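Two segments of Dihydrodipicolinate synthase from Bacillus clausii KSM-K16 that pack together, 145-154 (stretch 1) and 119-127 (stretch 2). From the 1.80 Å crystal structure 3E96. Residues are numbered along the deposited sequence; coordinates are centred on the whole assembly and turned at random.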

ATOM      1  N   LYS B 145       7.176  -0.363   9.912  1.00 12.26           N
ATOM      2  CA  LYS B 145       7.668  -1.563   9.245  1.00 13.21           C
ATOM      3  C   LYS B 145       8.554  -1.424   8.012  1.00 11.61           C
ATOM      4  O   LYS B 145       8.909  -2.435   7.408  1.00 12.11           O
ATOM      5  CB  LYS B 145       6.482  -2.454   8.872  1.00 16.88           C
ATOM      6  CG  LYS B 145       5.624  -1.897   7.747  1.00 18.98           C
ATOM      7  CD  LYS B 145       4.603  -2.938   7.314  1.00 24.05           C
ATOM      8  CE  LYS B 145       3.869  -2.528   6.059  1.00 25.86           C
ATOM      9  NZ  LYS B 145       2.966  -3.629   5.601  1.00 26.21           N
ATOM     10  N   ASP B 146       8.910  -0.205   7.626  1.00 11.67           N
ATOM     11  CA  ASP B 146       9.757  -0.008   6.448  1.00 12.43           C
ATOM     12  C   ASP B 146      11.233   0.165   6.840  1.00 12.68           C
ATOM     13  O   ASP B 146      11.622   1.186   7.402  1.00 12.77           O
ATOM     14  CB  ASP B 146       9.286   1.221   5.656  1.00 12.34           C
ATOM     15  CG  ASP B 146      10.005   1.368   4.330  1.00 13.35           C
ATOM     16  OD1 ASP B 146      11.004   0.653   4.110  1.00 14.59           O
ATOM     17  OD2 ASP B 146       9.575   2.204   3.508  1.00 14.86           O
ATOM     18  N   PRO B 147      12.076  -0.834   6.537  1.00 12.35           N
ATOM     19  CA  PRO B 147      13.497  -0.739   6.885  1.00 12.85           C
ATOM     20  C   PRO B 147      14.220   0.432   6.237  1.00 14.43           C
ATOM     21  O   PRO B 147      15.270   0.857   6.715  1.00 15.21           O
ATOM     22  CB  PRO B 147      14.057  -2.083   6.424  1.00 14.41           C
ATOM     23  CG  PRO B 147      13.195  -2.406   5.243  1.00 16.36           C
ATOM     24  CD  PRO B 147      11.811  -2.044   5.737  1.00 14.08           C
ATOM     25  N   GLU B 148      13.654   0.951   5.150  1.00 13.46           N
ATOM     26  CA  GLU B 148      14.259   2.069   4.433  1.00 15.82           C
ATOM     27  C   GLU B 148      14.077   3.395   5.161  1.00 15.45           C
ATOM     28  O   GLU B 148      14.690   4.399   4.792  1.00 15.61           O
ATOM     29  CB  GLU B 148      13.661   2.177   3.028  1.00 18.62           C
ATOM     30  CG  GLU B 148      14.019   1.023   2.107  1.00 26.00           C
ATOM     31  CD  GLU B 148      15.504   0.961   1.816  1.00 31.18           C
ATOM     32  OE1 GLU B 148      16.055   1.973   1.337  1.00 33.71           O
ATOM     33  OE2 GLU B 148      16.119  -0.099   2.063  1.00 36.34           O
ATOM     34  N   ILE B 149      13.226   3.400   6.183  1.00 13.33           N
ATOM     35  CA  ILE B 149      12.972   4.610   6.955  1.00 14.05           C
ATOM     36  C   ILE B 149      13.715   4.543   8.290  1.00 14.58           C
ATOM     37  O   ILE B 149      13.544   3.605   9.064  1.00 16.15           O
ATOM     38  CB  ILE B 149      11.455   4.802   7.209  1.00 13.57           C
ATOM     39  CG1 ILE B 149      10.715   4.945   5.872  1.00 13.60           C
ATOM     40  CG2 ILE B 149      11.220   6.032   8.086  1.00 13.83           C
ATOM     41  CD1 ILE B 149      11.133   6.157   5.046  1.00 13.40           C
ATOM     42  N   SER B 150      14.541   5.551   8.545  1.00 14.31           N
ATOM     43  CA  SER B 150      15.338   5.623   9.767  1.00 15.62           C
ATOM     44  C   SER B 150      14.550   5.561  11.066  1.00 13.36           C
ATOM     45  O   SER B 150      13.458   6.129  11.175  1.00 13.40           O
ATOM     46  CB  SER B 150      16.167   6.910   9.770  1.00 16.16           C
ATOM     47  OG  SER B 150      16.824   7.070  11.014  1.00 17.23           O
ATOM     48  N   ASP B 151      15.121   4.884  12.060  1.00 12.77           N
ATOM     49  CA  ASP B 151      14.491   4.777  13.368  1.00 13.91           C
ATOM     50  C   ASP B 151      14.445   6.152  14.024  1.00 14.97           C
ATOM     51  O   ASP B 151      13.744   6.354  15.017  1.00 15.05           O
ATOM     52  CB  ASP B 151      15.262   3.811  14.269  1.00 12.76           C
ATOM     53  CG  ASP B 151      15.178   2.380  13.786  1.00 16.01           C
ATOM     54  OD1 ASP B 151      14.079   1.971  13.364  1.00 15.04           O
ATOM     55  OD2 ASP B 151      16.201   1.667  13.835  1.00 17.76           O
ATOM     56  N   ARG B 152      15.202   7.093  13.471  1.00 16.74           N
ATOM     57  CA  ARG B 152      15.223   8.455  14.002  1.00 19.19           C
ATOM     58  C   ARG B 152      13.796   9.009  14.026  1.00 18.47           C
ATOM     59  O   ARG B 152      13.457   9.849  14.863  1.00 17.53           O
ATOM     60  CB  ARG B 152      16.118   9.348  13.135  1.00 21.98           C
ATOM     61  CG  ARG B 152      16.149  10.806  13.564  1.00 28.74           C
ATOM     62  CD  ARG B 152      16.699  10.963  14.975  1.00 34.24           C
ATOM     63  NE  ARG B 152      16.687  12.357  15.409  1.00 38.77           N
ATOM     64  CZ  ARG B 152      17.169  12.785  16.570  1.00 40.79           C
ATOM     65  NH1 ARG B 152      17.709  11.925  17.425  1.00 43.14           N
ATOM     66  NH2 ARG B 152      17.112  14.074  16.878  1.00 42.88           N
ATOM     67  N   VAL B 153      12.966   8.541  13.095  1.00 15.59           N
ATOM     68  CA  VAL B 153      11.573   8.971  13.029  1.00 14.93           C
ATOM     69  C   VAL B 153      10.865   8.684  14.353  1.00 13.75           C
ATOM     70  O   VAL B 153      10.083   9.501  14.840  1.00 14.82           O
ATOM     71  CB  VAL B 153      10.813   8.238  11.895  1.00 14.30           C
ATOM     72  CG1 VAL B 153       9.324   8.557  11.972  1.00 13.83           C
ATOM     73  CG2 VAL B 153      11.375   8.645  10.543  1.00 14.00           C
ATOM     74  N   LEU B 154      11.138   7.520  14.935  1.00 13.38           N
ATOM     75  CA  LEU B 154      10.513   7.140  16.198  1.00 13.22           C
ATOM     76  C   LEU B 154      11.065   7.982  17.346  1.00 15.06           C
ATOM     77  O   LEU B 154      10.327   8.386  18.245  1.00 15.69           O
ATOM     78  CB  LEU B 154      10.745   5.654  16.487  1.00 13.11           C
ATOM     79  CG  LEU B 154      10.092   4.673  15.503  1.00 13.28           C
ATOM     80  CD1 LEU B 154      10.461   3.240  15.884  1.00 13.12           C
ATOM     81  CD2 LEU B 154       8.579   4.855  15.527  1.00 13.24           C
TER
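Stretch 2, residues 119-127: YVTAGGVYA

Stretch 2 enters the contact as an extended loop and leaves it as a helix. Tyr-119, Val-120 and Thr-121 have backbone angles in the extended region (phi/psi of -115/118°, -141/148° and -135/154°), and from Ala-122 onward the chain is helical, continuing beyond Ala-127. Thr-121 occupies the N-cap position: with chi1 in the p well, its OG1 accepts a weak capping bond from Gly-124 N at 3.4 Å, while its backbone O receives Val-125 N at 2.8 Å. The first turns are then closed by Tyr-126 N to Ala-122 O (3.0 Å) and Ala-127 N to Gly-123 O (3.1 Å).

Stretch 1 follows a similar course, from loop into helix. A type I turn runs from Asp-146 to Ile-149, closed by Ile-149 N to Asp-146 O at 3.0 Å and braced by Glu-148 N to Asp-146 OD1 at 2.9 Å. Ser-150 then caps the following turn, its OG accepting from Arg-152 N at 2.9 Å. The two segments run in the same sense: Ile-149 lies nearest Ala-122, with a CA to CA distance of 5.3 Å, and four residues later Val-153 lies nearest Tyr-126, again with the CA atoms 5.3 Å apart. The two pairs are spaced by about one helical turn of stretch 2.

Three residues, Val-153, Ile-149 and Ala-122, cover the most surface, out of 331 Å² buried in all. Ile-149 directs its CA-to-CB bond toward stretch 2, and with both chi angles in the m well it places CD1 where the extended segment turns into the helix. There Ile-149 CD1 lies 3.7 Å from Thr-121 C and 3.7 Å from Ala-122 N, and it also reaches Val-120 CG2 and Val-125 CG2, each at 3.9 Å. One methyl group thus touches the loop residue before the cap and a residue in the first turn after it. The aliphatic cluster is bordered by Asp-146, whose OD2 is 3.7 Å from Val-120 CG2, a contact of van der Waals character.

Val-153 continues the packing one step along the helix. Its CA-to-CB bond points sideways, and with chi1 in the t well its two methyls meet different residues. Val-153 CG2 approaches Ala-122 O at 3.5 Å and Ala-122 CB at 4.1 Å; Val-153 CG1 lies 3.8 Å from Tyr-126 CA, 4.1 Å from Tyr-126 CB and 4.3 Å from Val-125 CG1. Ala-122 is therefore shared between the two large aliphatic residues, its CB lying 4.5 Å from Ile-149 CG2 as well. The Tyr-126 ring presents its edge to the backbone O of Val-153.

No hydrogen bond joins the stretches. The backbone bonds and caps described above are all internal to one segment or the other, and the two are held against each other by apolar packing.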

ATOM      1  N   TYR B 119       5.988   6.254  -2.493  1.00 13.41           N
ATOM      2  CA  TYR B 119       7.105   7.154  -2.252  1.00 12.24           C
ATOM      3  C   TYR B 119       7.037   7.709  -0.839  1.00 11.97           C
ATOM      4  O   TYR B 119       6.074   8.393  -0.475  1.00 11.93           O
ATOM      5  CB  TYR B 119       7.101   8.312  -3.259  1.00 14.73           C
ATOM      6  CG  TYR B 119       6.745   7.911  -4.676  1.00 13.91           C
ATOM      7  CD1 TYR B 119       7.327   6.795  -5.278  1.00 14.17           C
ATOM      8  CD2 TYR B 119       5.814   8.642  -5.409  1.00 15.81           C
ATOM      9  CE1 TYR B 119       6.980   6.415  -6.574  1.00 17.44           C
ATOM     10  CE2 TYR B 119       5.463   8.277  -6.700  1.00 16.04           C
ATOM     11  CZ  TYR B 119       6.044   7.165  -7.278  1.00 16.78           C
ATOM     12  OH  TYR B 119       5.680   6.803  -8.553  1.00 18.62           O
ATOM     13  N   VAL B 120       8.058   7.402  -0.044  1.00 11.25           N
ATOM     14  CA  VAL B 120       8.133   7.881   1.331  1.00 11.74           C
ATOM     15  C   VAL B 120       9.571   8.247   1.677  1.00 12.73           C
ATOM     16  O   VAL B 120      10.513   7.658   1.144  1.00 12.11           O
ATOM     17  CB  VAL B 120       7.662   6.806   2.340  1.00 10.22           C
ATOM     18  CG1 VAL B 120       6.184   6.499   2.128  1.00 12.49           C
ATOM     19  CG2 VAL B 120       8.505   5.536   2.189  1.00 13.07           C
ATOM     20  N   THR B 121       9.736   9.244   2.545  1.00 13.37           N
ATOM     21  CA  THR B 121      11.063   9.655   3.006  1.00 14.27           C
ATOM     22  C   THR B 121      10.958   9.833   4.515  1.00 14.12           C
ATOM     23  O   THR B 121       9.876  10.103   5.034  1.00 13.54           O
ATOM     24  CB  THR B 121      11.534  10.991   2.382  1.00 15.31           C
ATOM     25  OG1 THR B 121      10.612  12.035   2.720  1.00 15.68           O
ATOM     26  CG2 THR B 121      11.643  10.867   0.868  1.00 16.56           C
ATOM     27  N   ALA B 122      12.078   9.690   5.218  1.00 13.77           N
ATOM     28  CA  ALA B 122      12.083   9.807   6.673  1.00 14.44           C
ATOM     29  C   ALA B 122      11.386  11.063   7.188  1.00 13.94           C
ATOM     30  O   ALA B 122      10.512  10.979   8.051  1.00 13.09           O
ATOM     31  CB  ALA B 122      13.514   9.751   7.194  1.00 14.90           C
ATOM     32  N   GLY B 123      11.782  12.224   6.671  1.00 15.90           N
ATOM     33  CA  GLY B 123      11.175  13.468   7.114  1.00 13.70           C
ATOM     34  C   GLY B 123       9.676  13.490   6.878  1.00 15.23           C
ATOM     35  O   GLY B 123       8.909  13.983   7.709  1.00 13.97           O
ATOM     36  N   GLY B 124       9.261  12.943   5.738  1.00 13.51           N
ATOM     37  CA  GLY B 124       7.851  12.900   5.394  1.00 14.77           C
ATOM     38  C   GLY B 124       7.045  11.945   6.256  1.00 12.53           C
ATOM     39  O   GLY B 124       5.902  12.232   6.599  1.00 12.69           O
ATOM     40  N   VAL B 125       7.634  10.803   6.601  1.00 13.27           N
ATOM     41  CA  VAL B 125       6.949   9.813   7.431  1.00 11.88           C
ATOM     42  C   VAL B 125       6.767  10.391   8.828  1.00 13.14           C
ATOM     43  O   VAL B 125       5.721  10.222   9.451  1.00 11.31           O
ATOM     44  CB  VAL B 125       7.753   8.501   7.491  1.00 11.47           C
ATOM     45  CG1 VAL B 125       7.104   7.518   8.470  1.00 10.35           C
ATOM     46  CG2 VAL B 125       7.813   7.890   6.092  1.00 12.48           C
ATOM     47  N   TYR B 126       7.794  11.077   9.318  1.00 13.16           N
ATOM     48  CA  TYR B 126       7.700  11.711  10.622  1.00 13.58           C
ATOM     49  C   TYR B 126       6.504  12.672  10.602  1.00 13.51           C
ATOM     50  O   TYR B 126       5.647  12.627  11.477  1.00 14.97           O
ATOM     51  CB  TYR B 126       8.977  12.497  10.923  1.00 15.96           C
ATOM     52  CG  TYR B 126       8.806  13.470  12.065  1.00 18.03           C
ATOM     53  CD1 TYR B 126       8.777  13.028  13.387  1.00 18.27           C
ATOM     54  CD2 TYR B 126       8.602  14.823  11.815  1.00 19.16           C
ATOM     55  CE1 TYR B 126       8.546  13.920  14.437  1.00 20.72           C
ATOM     56  CE2 TYR B 126       8.365  15.720  12.850  1.00 20.00           C
ATOM     57  CZ  TYR B 126       8.337  15.263  14.155  1.00 20.92           C
ATOM     58  OH  TYR B 126       8.085  16.152  15.172  1.00 22.20           O
ATOM     59  N   ALA B 127       6.456  13.539   9.597  1.00 13.88           N
ATOM     60  CA  ALA B 127       5.370  14.505   9.471  1.00 14.41           C
ATOM     61  C   ALA B 127       4.023  13.800   9.345  1.00 15.37           C
ATOM     62  O   ALA B 127       3.032  14.226   9.937  1.00 14.72           O
ATOM     63  CB  ALA B 127       5.607  15.404   8.257  1.00 14.90           C
TER